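Local coordinates for oxidoreductase (PDB 3KA7), which binds FAD and is probably a flavin-dependent oxidoreductase of the flavin-containing amine oxidoreductase family, at residues A[394-398]-A[399-403]; A[6-10]-A[11-15]. All blocks are in the same frame, centred on the assembly; numbering follows the deposited sequence.

Both contacts are buried and local, each carrying the chain out of a strand of the same five-stranded parallel sheet, and both deliver a backbone amide to the FAD pyrophosphate. Contact 2 (6-10 with 11-15) follows the central strand 2-6 and turns into a helix; Gly-7, Gly-9 and Gly-11 bring the backbone against the cofactor, and its side-chain packing is leucine and alanine. Contact 1 (394-398 with 399-403) runs out of the edge strand 394-396 and turns without forming a helix; its chemistry is more polar, with an aspartate on the ribityl chain, a buried lysine and two waters. The two meet where Val-397 CG2 packs on Gly-11 C at 3.8 Å.

Contact 1: A[394-398]-A[399-403]; sequences LYVVG and DGAKG. With FAD (flavin-adenine dinucleotide), chain B.
Gly-398 and Ala-401 close a type I beta turn after strand 394-396, with Ala-401 N bonded to Gly-398 O at 3.0 Å; the N-H comes from above the carbonyl plane, 51° out of it. One water ties the bend together by donating to Val-397 O and accepting from Gly-400 N. Gly-398 CA lies against FAD O2P at 3.3 Å, and Asp-399 N donates to FAD O2P at 2.9 Å, nearly straight (164°). The Asp-399 side chain leaves the turn with CG between its backbone N and carbonyl carbon (chi1 75°), which brings OD2 to the ribityl hydroxyl FAD O3' at 2.7 Å. OD2 also makes a salt bridge with Arg-38, and OD1 accepts from Arg-378 N, so both carboxylate oxygens are held. An amide for the pyrophosphate and a carboxylate for the ribityl chain are consistent with the Gly-Asp element after this strand in related FAD enzymes. Lys-402 bends at chi3 and chi4 until NZ reaches Asp-399 O at 3.0 Å, with Asp-384 as its salt-bridge partner. Ala-401 CB lies 3.5 Å from Val-396 O. Around the turn, Val-396 rests on helix 250-256, while Val-397 packs between strand 243-246 and helix 408-421.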
loop_
_atom_site.group_PDB
_atom_site.type_symbol
_atom_site.label_atom_id
_atom_site.label_comp_id
_atom_site.label_asym_id
_atom_site.label_seq_id
_atom_site.Cartn_x
_atom_site.Cartn_y
_atom_site.Cartn_z
ATOM N N LEU A 394 -22.276 -10.011 -3.856
ATOM C CA LEU A 394 -20.843 -10.226 -4.080
ATOM C C LEU A 394 -20.114 -8.896 -4.178
ATOM O O LEU A 394 -20.399 -8.096 -5.076
ATOM C CB LEU A 394 -20.617 -11.037 -5.363
ATOM C CG LEU A 394 -19.150 -11.199 -5.786
ATOM C CD1 LEU A 394 -18.363 -11.953 -4.733
ATOM C CD2 LEU A 394 -19.078 -11.899 -7.128
ATOM N N TYR A 395 -19.187 -8.665 -3.246
ATOM C CA TYR A 395 -18.363 -7.451 -3.225
ATOM C C TYR A 395 -16.868 -7.776 -3.252
ATOM O O TYR A 395 -16.448 -8.844 -2.815
ATOM C CB TYR A 395 -18.667 -6.624 -1.976
ATOM C CG TYR A 395 -20.096 -6.097 -1.930
ATOM C CD1 TYR A 395 -20.413 -4.858 -2.472
ATOM C CD2 TYR A 395 -21.116 -6.846 -1.356
ATOM C CE1 TYR A 395 -21.722 -4.369 -2.440
ATOM C CE2 TYR A 395 -22.428 -6.372 -1.323
ATOM C CZ TYR A 395 -22.717 -5.127 -1.863
ATOM O OH TYR A 395 -24.015 -4.637 -1.838
ATOM N N VAL A 396 -16.080 -6.839 -3.762
ATOM C CA VAL A 396 -14.623 -6.988 -3.807
ATOM C C VAL A 396 -13.967 -5.946 -2.916
ATOM O O VAL A 396 -14.271 -4.749 -3.008
ATOM C CB VAL A 396 -14.087 -6.824 -5.246
ATOM C CG1 VAL A 396 -12.537 -6.836 -5.251
ATOM C CG2 VAL A 396 -14.671 -7.898 -6.137
ATOM N N VAL A 397 -13.071 -6.405 -2.045
ATOM C CA VAL A 397 -12.296 -5.503 -1.205
ATOM C C VAL A 397 -10.806 -5.784 -1.367
ATOM O O VAL A 397 -10.413 -6.810 -1.930
ATOM C CB VAL A 397 -12.667 -5.652 0.272
ATOM C CG1 VAL A 397 -14.161 -5.334 0.462
ATOM C CG2 VAL A 397 -12.358 -7.070 0.765
ATOM N N GLY A 398 -9.978 -4.875 -0.863
ATOM C CA GLY A 398 -8.530 -5.037 -1.014
ATOM C C GLY A 398 -7.957 -3.944 -1.892
ATOM O O GLY A 398 -8.667 -3.006 -2.265
ATOM N N ASP A 399 -6.673 -4.051 -2.211
ATOM C CA ASP A 399 -6.023 -2.967 -2.936
ATOM C C ASP A 399 -6.296 -2.969 -4.446
ATOM O O ASP A 399 -5.697 -2.189 -5.192
ATOM C CB ASP A 399 -4.533 -2.824 -2.560
ATOM C CG ASP A 399 -3.639 -3.905 -3.172
ATOM O OD1 ASP A 399 -4.101 -4.706 -4.023
ATOM O OD2 ASP A 399 -2.458 -3.950 -2.780
ATOM N N GLY A 400 -7.212 -3.828 -4.878
ATOM C CA GLY A 400 -7.755 -3.766 -6.240
ATOM C C GLY A 400 -9.076 -3.025 -6.267
ATOM O O GLY A 400 -9.692 -2.854 -7.327
ATOM N N ALA A 401 -9.513 -2.586 -5.087
ATOM C CA ALA A 401 -10.749 -1.810 -4.957
ATOM C C ALA A 401 -10.630 -0.824 -3.800
ATOM O O ALA A 401 -11.421 -0.873 -2.854
ATOM C CB ALA A 401 -11.930 -2.730 -4.738
ATOM N N LYS A 402 -9.651 0.064 -3.879
ATOM C CA LYS A 402 -9.393 1.040 -2.801
ATOM C C LYS A 402 -10.337 2.228 -2.886
ATOM O O LYS A 402 -10.746 2.628 -3.986
ATOM C CB LYS A 402 -7.958 1.556 -2.878
ATOM C CG LYS A 402 -6.904 0.457 -2.790
ATOM C CD LYS A 402 -5.481 1.016 -2.738
ATOM C CE LYS A 402 -5.086 1.678 -4.062
ATOM N NZ LYS A 402 -5.261 0.749 -5.254
ATOM N N GLY A 403 -10.669 2.796 -1.725
ATOM C CA GLY A 403 -11.362 4.085 -1.679
ATOM C C GLY A 403 -10.499 5.176 -2.276
ATOM O O GLY A 403 -9.285 5.216 -2.063
HETATM P PA FAD B . -3.998 -9.379 -0.225
HETATM O O1A FAD B . -3.905 -9.327 -1.727
HETATM O O2A FAD B . -2.737 -9.054 0.541
HETATM O O5B FAD B . -4.510 -10.834 0.220
HETATM C C5B FAD B . -5.262 -11.628 -0.689
HETATM C C4B FAD B . -5.330 -13.004 -0.020
HETATM O O4B FAD B . -6.138 -13.897 -0.761
HETATM C C3B FAD B . -3.936 -13.629 0.084
HETATM O O3B FAD B . -3.651 -13.979 1.430
HETATM C C2B FAD B . -4.024 -14.866 -0.812
HETATM O O2B FAD B . -3.230 -15.944 -0.352
HETATM C C1B FAD B . -5.515 -15.178 -0.791
HETATM N N9A FAD B . -6.022 -15.883 -1.976
HETATM C C8A FAD B . -5.739 -15.673 -3.310
HETATM N N7A FAD B . -6.503 -16.532 -4.045
HETATM C C5A FAD B . -7.254 -17.268 -3.180
HETATM C C6A FAD B . -8.174 -18.289 -3.366
HETATM N N6A FAD B . -8.556 -18.630 -4.592
HETATM N N1A FAD B . -8.782 -18.853 -2.262
HETATM C C2A FAD B . -8.481 -18.427 -0.985
HETATM N N3A FAD B . -7.561 -17.416 -0.800
HETATM C C4A FAD B . -6.965 -16.863 -1.888
HETATM N N1 FAD B . 0.804 -0.665 2.209
HETATM C C2 FAD B . 0.868 0.246 3.250
HETATM O O2 FAD B . -0.176 0.714 3.723
HETATM N N3 FAD B . 2.107 0.641 3.730
HETATM C C4 FAD B . 3.274 0.138 3.181
HETATM O O4 FAD B . 4.377 0.485 3.603
HETATM C C4X FAD B . 3.211 -0.770 2.134
HETATM N N5 FAD B . 4.377 -1.263 1.566
HETATM C C5X FAD B . 4.295 -2.179 0.531
HETATM C C6 FAD B . 5.458 -2.697 -0.040
HETATM C C7 FAD B . 5.380 -3.633 -1.064
HETATM C C7M FAD B . 6.655 -4.173 -1.665
HETATM C C8 FAD B . 4.132 -4.040 -1.516
HETATM C C8M FAD B . 4.004 -5.043 -2.626
HETATM C C9 FAD B . 2.968 -3.518 -0.957
HETATM C C9A FAD B . 3.048 -2.589 0.076
HETATM N N10 FAD B . 1.889 -2.068 0.636
HETATM C C10 FAD B . 1.966 -1.169 1.663
HETATM C "C1'" FAD B . 0.539 -2.419 0.101
HETATM C "C2'" FAD B . -0.086 -3.491 1.002
HETATM O "O2'" FAD B . 0.879 -4.503 1.274
HETATM C "C3'" FAD B . -1.304 -4.082 0.298
HETATM O "O3'" FAD B . -2.100 -3.026 -0.225
HETATM C "C4'" FAD B . -2.206 -4.953 1.168
HETATM O "O4'" FAD B . -1.474 -5.907 1.909
HETATM C "C5'" FAD B . -3.139 -5.699 0.220
HETATM O "O5'" FAD B . -4.164 -6.264 1.000
HETATM P P FAD B . -5.442 -6.897 0.303
HETATM O O1P FAD B . -6.648 -6.633 1.170
HETATM O O2P FAD B . -5.584 -6.458 -1.141
HETATM O O3P FAD B . -5.227 -8.491 0.320
HETATM O O HOH W 1 -8.577 -6.392 -4.050
HETATM O O HOH W 2 -11.020 -2.344 -0.079
#

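Contact 2: A[6-10]-A[11-15]; sequences IGAGL and GGLLS. With FAD (flavin-adenine dinucleotide), chain B.
Leu-10 and Leu-14 lie one helical turn apart, and Ala-8 and Leu-13 meet beside them, in the strand-turn-helix of a Rossmann-type dinucleotide-binding fold; Gly-7, Gly-9 and Gly-12 fit its GxGxxG pattern. The two leucines cross obliquely: Leu-10 CG is 4.0 Å from Leu-14 CD1, and Leu-10 CD1 faces Leu-14 CG. Leu-10 carries CG anti to its own N (chi1 177°), whereas Leu-14 has CG anti to its carbonyl carbon (chi1 -67°), which lays its CG against Leu-10 O. Together they face Leu-202 of helix 195-208, and Leu-10 also touches Val-409 of helix 408-421.

Leu-13 reaches back over the start of the helix. Both its branches come down on Ala-8, CD2 on CB at 4.0 Å and CD1 on the carbonyl oxygen. The N-cap is the next residue, Gly-9, whose O takes the N-H of Leu-13 at 3.0 Å, and Leu-10 O takes that of Leu-14 in the same way, one turn of helix each.

Two glycines of the loop lie close against the FAD: Gly-7 CA sits 3.4 Å from FAD O4B and Gly-9 CA 3.3 Å from FAD O5B. Gly-12 instead joins the helix start to the loop, its CA packing on Gly-7 O at 3.7 Å. The positive end of the helix dipole points toward the pyrophosphate and would be expected to favour its negative charge.

At the helix start Gly-11 N donates to FAD O1P at 2.8 Å. At the other end of the same residue, Gly-11 O accepts both Ser-15 N and Ser-15 OG, which reach it from opposite faces of its plane, the hydroxyl at 2.9 Å.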
loop_
_atom_site.group_PDB
_atom_site.type_symbol
_atom_site.label_atom_id
_atom_site.label_comp_id
_atom_site.label_asym_id
_atom_site.label_seq_id
_atom_site.Cartn_x
_atom_site.Cartn_y
_atom_site.Cartn_z
ATOM N N ILE A 6 -13.400 -14.522 0.912
ATOM C CA ILE A 6 -12.403 -15.263 0.142
ATOM C C ILE A 6 -11.065 -14.544 0.276
ATOM O O ILE A 6 -10.910 -13.453 -0.249
ATOM C CB ILE A 6 -12.797 -15.345 -1.346
ATOM C CG1 ILE A 6 -14.220 -15.914 -1.497
ATOM C CG2 ILE A 6 -11.782 -16.197 -2.110
ATOM C CD1 ILE A 6 -14.775 -15.820 -2.904
ATOM N N GLY A 7 -10.120 -15.143 1.001
ATOM C CA GLY A 7 -8.783 -14.572 1.181
ATOM C C GLY A 7 -8.670 -13.828 2.500
ATOM O O GLY A 7 -9.528 -12.985 2.817
ATOM N N ALA A 8 -7.621 -14.139 3.254
ATOM C CA ALA A 8 -7.355 -13.502 4.540
ATOM C C ALA A 8 -6.321 -12.396 4.425
ATOM O O ALA A 8 -5.465 -12.268 5.284
ATOM C CB ALA A 8 -6.917 -14.540 5.584
ATOM N N GLY A 9 -6.409 -11.590 3.371
ATOM C CA GLY A 9 -5.593 -10.390 3.298
ATOM C C GLY A 9 -6.158 -9.355 4.250
ATOM O O GLY A 9 -7.190 -9.572 4.871
ATOM N N LEU A 10 -5.512 -8.202 4.332
ATOM C CA LEU A 10 -5.980 -7.169 5.240
ATOM C C LEU A 10 -7.444 -6.803 4.969
ATOM O O LEU A 10 -8.247 -6.680 5.900
ATOM C CB LEU A 10 -5.073 -5.943 5.142
ATOM C CG LEU A 10 -5.490 -4.743 5.992
ATOM C CD1 LEU A 10 -5.384 -5.072 7.483
ATOM C CD2 LEU A 10 -4.633 -3.553 5.621
ATOM N N GLY A 11 -7.797 -6.614 3.702
ATOM C CA GLY A 11 -9.186 -6.317 3.350
ATOM C C GLY A 11 -10.180 -7.360 3.852
ATOM O O GLY A 11 -11.232 -7.018 4.403
ATOM N N GLY A 12 -9.860 -8.635 3.646
ATOM C CA GLY A 12 -10.739 -9.717 4.055
ATOM C C GLY A 12 -10.898 -9.802 5.560
ATOM O O GLY A 12 -12.007 -10.043 6.065
ATOM N N LEU A 13 -9.795 -9.593 6.277
ATOM C CA LEU A 13 -9.816 -9.631 7.746
ATOM C C LEU A 13 -10.540 -8.427 8.350
ATOM O O LEU A 13 -11.296 -8.577 9.315
ATOM C CB LEU A 13 -8.407 -9.742 8.308
ATOM C CG LEU A 13 -7.676 -11.045 7.966
ATOM C CD1 LEU A 13 -6.229 -10.985 8.441
ATOM C CD2 LEU A 13 -8.388 -12.247 8.558
ATOM N N LEU A 14 -10.317 -7.236 7.791
ATOM C CA LEU A 14 -11.141 -6.077 8.168
ATOM C C LEU A 14 -12.629 -6.356 7.987
ATOM O O LEU A 14 -13.449 -6.048 8.864
ATOM C CB LEU A 14 -10.754 -4.844 7.346
ATOM C CG LEU A 14 -9.363 -4.266 7.618
ATOM C CD1 LEU A 14 -9.094 -3.157 6.603
ATOM C CD2 LEU A 14 -9.270 -3.718 9.037
ATOM N N SER A 15 -12.981 -6.924 6.838
ATOM C CA SER A 15 -14.368 -7.292 6.550
ATOM C C SER A 15 -14.903 -8.304 7.545
ATOM O O SER A 15 -16.008 -8.145 8.084
ATOM C CB SER A 15 -14.467 -7.872 5.145
ATOM O OG SER A 15 -14.147 -6.881 4.191
HETATM P PA FAD B . -3.998 -9.379 -0.225
HETATM O O1A FAD B . -3.905 -9.327 -1.727
HETATM O O2A FAD B . -2.737 -9.054 0.541
HETATM O O5B FAD B . -4.510 -10.834 0.220
HETATM C C5B FAD B . -5.262 -11.628 -0.689
HETATM C C4B FAD B . -5.330 -13.004 -0.020
HETATM O O4B FAD B . -6.138 -13.897 -0.761
HETATM C C3B FAD B . -3.936 -13.629 0.084
HETATM O O3B FAD B . -3.651 -13.979 1.430
HETATM C C2B FAD B . -4.024 -14.866 -0.812
HETATM O O2B FAD B . -3.230 -15.944 -0.352
HETATM C C1B FAD B . -5.515 -15.178 -0.791
HETATM N N9A FAD B . -6.022 -15.883 -1.976
HETATM C C8A FAD B . -5.739 -15.673 -3.310
HETATM N N7A FAD B . -6.503 -16.532 -4.045
HETATM C C5A FAD B . -7.254 -17.268 -3.180
HETATM C C6A FAD B . -8.174 -18.289 -3.366
HETATM N N6A FAD B . -8.556 -18.630 -4.592
HETATM N N1A FAD B . -8.782 -18.853 -2.262
HETATM C C2A FAD B . -8.481 -18.427 -0.985
HETATM N N3A FAD B . -7.561 -17.416 -0.800
HETATM C C4A FAD B . -6.965 -16.863 -1.888
HETATM N N1 FAD B . 0.804 -0.665 2.209
HETATM C C2 FAD B . 0.868 0.246 3.250
HETATM O O2 FAD B . -0.176 0.714 3.723
HETATM N N3 FAD B . 2.107 0.641 3.730
HETATM C C4 FAD B . 3.274 0.138 3.181
HETATM O O4 FAD B . 4.377 0.485 3.603
HETATM C C4X FAD B . 3.211 -0.770 2.134
HETATM N N5 FAD B . 4.377 -1.263 1.566
HETATM C C5X FAD B . 4.295 -2.179 0.531
HETATM C C6 FAD B . 5.458 -2.697 -0.040
HETATM C C7 FAD B . 5.380 -3.633 -1.064
HETATM C C7M FAD B . 6.655 -4.173 -1.665
HETATM C C8 FAD B . 4.132 -4.040 -1.516
HETATM C C8M FAD B . 4.004 -5.043 -2.626
HETATM C C9 FAD B . 2.968 -3.518 -0.957
HETATM C C9A FAD B . 3.048 -2.589 0.076
HETATM N N10 FAD B . 1.889 -2.068 0.636
HETATM C C10 FAD B . 1.966 -1.169 1.663
HETATM C "C1'" FAD B . 0.539 -2.419 0.101
HETATM C "C2'" FAD B . -0.086 -3.491 1.002
HETATM O "O2'" FAD B . 0.879 -4.503 1.274
HETATM C "C3'" FAD B . -1.304 -4.082 0.298
HETATM O "O3'" FAD B . -2.100 -3.026 -0.225
HETATM C "C4'" FAD B . -2.206 -4.953 1.168
HETATM O "O4'" FAD B . -1.474 -5.907 1.909
HETATM C "C5'" FAD B . -3.139 -5.699 0.220
HETATM O "O5'" FAD B . -4.164 -6.264 1.000
HETATM P P FAD B . -5.442 -6.897 0.303
HETATM O O1P FAD B . -6.648 -6.633 1.170
HETATM O O2P FAD B . -5.584 -6.458 -1.141
HETATM O O3P FAD B . -5.227 -8.491 0.320
#